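Local structure of FAD synthase (Thermoplasma volcanium GSS1, 3GLV) at residues Glu24-Gly29 / Val65-Ile70. The protein probably catalyses the divalent metal-dependent transfer of the AMP portion of ATP to FMN, yielding the coenzyme FAD and diphosphate. Sequence-based numbering, arbitrary orientation.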
ATOM      1  N   GLU A  24      -7.527  10.754   3.770  1.00 19.11           N
ATOM      2  CA  GLU A  24      -8.295  11.914   4.231  1.00 18.80           C
ATOM      3  C   GLU A  24      -7.421  12.730   5.201  1.00 19.30           C
ATOM      4  O   GLU A  24      -7.503  13.931   5.207  1.00 17.67           O
ATOM      5  CB  GLU A  24      -9.606  11.510   4.879  1.00 19.13           C
ATOM      6  CG  GLU A  24     -10.604  10.866   3.926  1.00 20.59           C
ATOM      7  CD  GLU A  24     -10.945  11.753   2.743  1.00 20.50           C
ATOM      8  OE1 GLU A  24     -11.604  12.781   2.939  1.00 22.02           O
ATOM      9  OE2 GLU A  24     -10.554  11.418   1.621  1.00 21.82           O
ATOM     10  N   SER A  25      -6.534  12.064   5.970  1.00 18.68           N
ATOM     11  CA  SER A  25      -5.669  12.789   6.854  1.00 18.86           C
ATOM     12  C   SER A  25      -4.747  13.673   6.026  1.00 20.12           C
ATOM     13  O   SER A  25      -4.542  14.817   6.378  1.00 19.82           O
ATOM     14  CB  SER A  25      -4.883  11.875   7.786  1.00 19.00           C
ATOM     15  OG  SER A  25      -5.758  11.115   8.624  1.00 19.31           O
ATOM     16  N   LYS A  26      -4.187  13.135   4.928  1.00 21.05           N
ATOM     17  CA  LYS A  26      -3.248  13.880   4.088  1.00 21.18           C
ATOM     18  C   LYS A  26      -3.912  15.126   3.518  1.00 20.40           C
ATOM     19  O   LYS A  26      -3.313  16.196   3.448  1.00 19.95           O
ATOM     20  CB  LYS A  26      -2.698  13.008   2.990  1.00 22.49           C
ATOM     21  CG  LYS A  26      -1.784  13.726   1.957  1.00 25.82           C
ATOM     22  CD  LYS A  26      -0.568  14.388   2.564  1.00 27.78           C
ATOM     23  CE  LYS A  26       0.372  14.934   1.474  1.00 31.14           C
ATOM     24  NZ  LYS A  26       1.485  14.049   1.174  1.00 34.73           N
ATOM     25  N   LYS A  27      -5.192  15.005   3.182  1.00 19.99           N
ATOM     26  CA  LYS A  27      -5.925  16.117   2.595  1.00 18.80           C
ATOM     27  C   LYS A  27      -5.926  17.328   3.522  1.00 18.98           C
ATOM     28  O   LYS A  27      -6.203  18.438   3.053  1.00 17.64           O
ATOM     29  CB  LYS A  27      -7.377  15.751   2.294  1.00 17.11           C
ATOM     30  CG  LYS A  27      -7.526  14.875   1.083  1.00 18.44           C
ATOM     31  CD  LYS A  27      -8.971  14.552   0.803  1.00 18.08           C
ATOM     32  CE  LYS A  27      -9.060  13.679  -0.431  1.00 17.07           C
ATOM     33  NZ  LYS A  27     -10.408  13.027  -0.519  1.00 15.79           N
ATOM     34  N   LEU A  28      -5.696  17.131   4.820  1.00 19.05           N
ATOM     35  CA  LEU A  28      -5.871  18.238   5.761  1.00 19.95           C
ATOM     36  C   LEU A  28      -4.594  19.103   5.879  1.00 20.10           C
ATOM     37  O   LEU A  28      -4.604  20.148   6.533  1.00 20.29           O
ATOM     38  CB  LEU A  28      -6.317  17.734   7.147  1.00 19.58           C
ATOM     39  CG  LEU A  28      -7.657  17.019   7.377  1.00 18.69           C
ATOM     40  CD1 LEU A  28      -7.612  16.261   8.734  1.00 13.20           C
ATOM     41  CD2 LEU A  28      -8.875  17.949   7.283  1.00 15.43           C
ATOM     42  N   GLY A  29      -3.490  18.676   5.278  1.00 20.94           N
ATOM     43  CA  GLY A  29      -2.262  19.429   5.402  1.00 20.95           C
ATOM     44  C   GLY A  29      -1.301  19.183   4.256  1.00 21.38           C
ATOM     45  O   GLY A  29      -1.721  18.888   3.136  1.00 20.05           O
ATOM     46  N   VAL A  65       0.374   8.597  -0.209  1.00 19.96           N
ATOM     47  CA  VAL A  65      -0.064   9.685   0.642  1.00 20.24           C
ATOM     48  C   VAL A  65       0.781   9.856   1.907  1.00 22.62           C
ATOM     49  O   VAL A  65       0.640  10.873   2.584  1.00 23.81           O
ATOM     50  CB  VAL A  65      -1.576   9.561   1.015  1.00 20.24           C
ATOM     51  CG1 VAL A  65      -2.427   9.522  -0.252  1.00 19.31           C
ATOM     52  CG2 VAL A  65      -1.850   8.386   1.917  1.00 19.16           C
ATOM     53  N   VAL A  66       1.702   8.920   2.189  1.00 22.83           N
ATOM     54  CA  VAL A  66       2.485   8.972   3.382  1.00 22.61           C
ATOM     55  C   VAL A  66       3.842   9.628   3.128  1.00 24.16           C
ATOM     56  O   VAL A  66       4.706   9.103   2.371  1.00 23.15           O
ATOM     57  CB  VAL A  66       2.686   7.549   4.045  1.00 22.58           C
ATOM     58  CG1 VAL A  66       3.554   7.644   5.280  1.00 21.14           C
ATOM     59  CG2 VAL A  66       1.361   6.889   4.361  1.00 19.80           C
ATOM     60  N   ASP A  67       4.081  10.736   3.826  1.00 23.96           N
ATOM     61  CA  ASP A  67       5.387  11.402   3.685  1.00 24.78           C
ATOM     62  C   ASP A  67       6.433  10.770   4.575  1.00 25.60           C
ATOM     63  O   ASP A  67       7.541  10.523   4.108  1.00 27.33           O
ATOM     64  CB  ASP A  67       5.239  12.876   3.916  1.00 23.53           C
ATOM     65  CG  ASP A  67       4.324  13.490   2.892  1.00 25.41           C
ATOM     66  OD1 ASP A  67       4.705  13.412   1.708  1.00 31.56           O
ATOM     67  OD2 ASP A  67       3.204  13.923   3.230  1.00 22.15           O
ATOM     68  N   ARG A  68       6.066  10.464   5.823  1.00 25.37           N
ATOM     69  CA  ARG A  68       7.009   9.875   6.790  1.00 26.26           C
ATOM     70  C   ARG A  68       6.301   8.918   7.712  1.00 24.72           C
ATOM     71  O   ARG A  68       5.165   9.167   8.135  1.00 23.55           O
ATOM     72  CB  ARG A  68       7.661  10.958   7.662  1.00 26.65           C
ATOM     73  CG  ARG A  68       8.882  11.544   7.025  1.00 33.79           C
ATOM     74  CD  ARG A  68       9.463  12.684   7.870  1.00 39.72           C
ATOM     75  NE  ARG A  68       9.754  12.211   9.218  1.00 44.28           N
ATOM     76  CZ  ARG A  68       9.322  12.772  10.350  1.00 46.46           C
ATOM     77  NH1 ARG A  68       8.554  13.872  10.344  1.00 47.55           N
ATOM     78  NH2 ARG A  68       9.672  12.215  11.508  1.00 46.14           N
ATOM     79  N   ALA A  69       7.006   7.843   8.062  1.00 24.29           N
ATOM     80  CA  ALA A  69       6.482   6.872   8.999  1.00 24.03           C
ATOM     81  C   ALA A  69       7.496   6.532  10.036  1.00 23.74           C
ATOM     82  O   ALA A  69       8.680   6.316   9.726  1.00 23.13           O
ATOM     83  CB  ALA A  69       5.997   5.620   8.268  1.00 23.43           C
ATOM     84  N   ILE A  70       7.026   6.481  11.277  1.00 22.70           N
ATOM     85  CA  ILE A  70       7.849   6.140  12.407  1.00 22.75           C
ATOM     86  C   ILE A  70       7.189   5.180  13.381  1.00 22.67           C
ATOM     87  O   ILE A  70       5.945   5.072  13.491  1.00 22.41           O
ATOM     88  CB  ILE A  70       8.347   7.380  13.179  1.00 23.35           C
ATOM     89  CG1 ILE A  70       7.194   8.167  13.767  1.00 22.93           C
ATOM     90  CG2 ILE A  70       9.221   8.328  12.268  1.00 23.98           C
ATOM     91  CD1 ILE A  70       7.711   9.166  14.753  1.00 23.20           C
TER
HETATM   92  O   HOH W   1       3.118  15.642  -0.020  1.00 47.26           O
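K26, on helix 16-26, reaches D67, and its ammonium NZ forms a salt bridge with the carboxylate, K26 NZ lying 2.7 Å from D67 OD2. The two side chains meet at about a right angle, and K26 NZ comes in on the syn lone pair of D67 OD2, with D67 OD1 farther from it at 3.3 Å. A water accepts from K26 NZ at 2.6 Å and donates to D67 OD1 at 3.2 Å, so each carboxylate oxygen is tied to the lysine, one directly and one through water. With CG anti to the backbone N (chi1 175°) and bends at chi2 and chi4, the K26 chain runs past the carbonyl of V65, K26 CD 3.7 Å from V65 O. Lower down, K26 CB packs 4.1 Å from V65 CB. A methionine in place of K26 would probably leave the D67 carboxylate without its countercharge and the water without its ammonium donor. D67 OD2 also accepts from the backbone N of L32. The bridge, a surface contact, ties helix 16-26 to the loop leading into strand 68-71, the outermost strand of the five-stranded parallel sheet within this chain, which pairs with strand 31-36; V65 and V66 rest on L22 of that helix.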